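Local coordinates for chemotaxis transducer (Pseudomonas aeruginosa, PDB 6GCV), which probably senses nitrate by binding it directly through its PilJ-type ligand-binding domain, and so directs chemotaxis, at residues A53-A56 and Q57-S61. Sequence-based numbering, arbitrary orientation.
Sequences ATIA and QYERS
Q57 N donates to A53 O at 2.9 Å, and T54 O to Y58 N, I55 O to E59 N and A56 O to R60 N repeat this i to i+4 bond through two turns of one continuous helix. I55 and E59, one turn apart, run alongside each other off the same face of the helix. I55 CG2 meets E59 OE2 at 4.1 Å. This is a loose contact of a methyl with a carboxylate oxygen. The same oxygen makes a salt bridge to R97, on helix 80-103. Q57 CG passes 3.4 Å from A53 O. The Q57 chain then bends at chi2 (-75°), and R60 bends at chi3 (71°). Their ends meet: R60 NH2 gives a hydrogen bond of 2.7 Å to Q57 OE1, which receives it on a lone pair. The oxygen lies close to the guanidinium plane, and a weak second bond comes from R60 NE. Y58 and T54 are buried. The Y58 ring stacks with W93, while T54 OG1 is hydrogen-bonded to E37, a ligand of the sodium ion. The arrangement is an amphipathic alpha-helix, here helix 48-67, packed against helices 18-42 and 80-103 in the all-helical bundle of a PilJ-type sensor domain.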
loop_
_atom_site.group_PDB
_atom_site.type_symbol
_atom_site.label_atom_id
_atom_site.label_comp_id
_atom_site.label_asym_id
_atom_site.label_seq_id
_atom_site.Cartn_x
_atom_site.Cartn_y
_atom_site.Cartn_z
ATOM N N ALA A 53 6.346 -9.940 10.198
ATOM C CA ALA A 53 5.063 -10.415 9.698
ATOM C C ALA A 53 4.684 -9.772 8.368
ATOM O O ALA A 53 4.130 -10.434 7.475
ATOM C CB ALA A 53 4.004 -10.181 10.745
ATOM N N THR A 54 4.958 -8.478 8.221
ATOM C CA THR A 54 4.649 -7.780 6.963
ATOM C C THR A 54 5.490 -8.312 5.804
ATOM O O THR A 54 4.985 -8.559 4.696
ATOM C CB THR A 54 4.831 -6.256 7.125
ATOM O OG1 THR A 54 4.025 -5.848 8.239
ATOM C CG2 THR A 54 4.426 -5.540 5.888
ATOM N N ILE A 55 6.780 -8.509 6.062
ATOM C CA ILE A 55 7.671 -9.094 5.068
ATOM C C ILE A 55 7.173 -10.496 4.683
ATOM O O ILE A 55 7.140 -10.835 3.506
ATOM C CB ILE A 55 9.116 -9.122 5.579
ATOM C CG1 ILE A 55 9.654 -7.690 5.685
ATOM C CG2 ILE A 55 9.994 -9.990 4.699
ATOM C CD1 ILE A 55 10.989 -7.566 6.339
ATOM N N ALA A 56 6.746 -11.285 5.662
ATOM C CA ALA A 56 6.234 -12.629 5.392
ATOM C C ALA A 56 4.982 -12.595 4.543
ATOM O O ALA A 56 4.824 -13.408 3.629
ATOM C CB ALA A 56 5.982 -13.395 6.680
ATOM N N GLN A 57 4.097 -11.625 4.791
ATOM C CA GLN A 57 2.891 -11.504 3.936
ATOM C C GLN A 57 3.294 -11.223 2.482
ATOM O O GLN A 57 2.721 -11.800 1.534
ATOM C CB GLN A 57 1.968 -10.420 4.456
ATOM C CG GLN A 57 1.256 -10.699 5.743
ATOM C CD GLN A 57 0.108 -11.673 5.639
ATOM O OE1 GLN A 57 -0.207 -12.257 4.592
ATOM N NE2 GLN A 57 -0.528 -11.874 6.773
ATOM N N TYR A 58 4.237 -10.307 2.296
ATOM C CA TYR A 58 4.706 -9.982 0.958
ATOM C C TYR A 58 5.283 -11.224 0.272
ATOM O O TYR A 58 4.993 -11.520 -0.893
ATOM C CB TYR A 58 5.738 -8.841 0.993
ATOM C CG TYR A 58 6.351 -8.559 -0.360
ATOM C CD1 TYR A 58 7.347 -9.331 -0.875
ATOM C CD2 TYR A 58 5.837 -7.573 -1.174
ATOM C CE1 TYR A 58 7.796 -9.173 -2.165
ATOM C CE2 TYR A 58 6.338 -7.351 -2.453
ATOM C CZ TYR A 58 7.316 -8.178 -2.943
ATOM O OH TYR A 58 7.779 -8.004 -4.238
ATOM N N GLU A 59 6.114 -11.965 1.004
ATOM C CA GLU A 59 6.794 -13.114 0.386
ATOM C C GLU A 59 5.823 -14.221 0.126
ATOM O O GLU A 59 5.979 -14.954 -0.859
ATOM C CB GLU A 59 7.951 -13.564 1.243
ATOM C CG GLU A 59 9.101 -12.566 1.245
ATOM C CD GLU A 59 10.420 -13.087 1.702
ATOM O OE1 GLU A 59 10.535 -14.285 2.061
ATOM O OE2 GLU A 59 11.394 -12.336 1.595
ATOM N N ARG A 60 4.807 -14.390 0.967
ATOM C CA ARG A 60 3.808 -15.421 0.759
ATOM C C ARG A 60 3.048 -15.109 -0.527
ATOM O O ARG A 60 2.837 -15.969 -1.388
ATOM C CB ARG A 60 2.861 -15.441 1.971
ATOM C CG ARG A 60 1.775 -16.473 1.938
ATOM C CD ARG A 60 1.117 -16.590 3.291
ATOM N NE ARG A 60 0.282 -15.457 3.660
ATOM C CZ ARG A 60 -1.045 -15.389 3.437
ATOM N NH1 ARG A 60 -1.675 -16.318 2.773
ATOM N NH2 ARG A 60 -1.769 -14.370 3.866
ATOM N N SER A 61 2.648 -13.838 -0.665
ATOM C CA SER A 61 1.946 -13.427 -1.859
ATOM C C SER A 61 2.807 -13.556 -3.100
ATOM O O SER A 61 2.304 -13.974 -4.133
ATOM C CB SER A 61 1.441 -12.001 -1.707
ATOM O OG SER A 61 0.387 -11.986 -0.784
#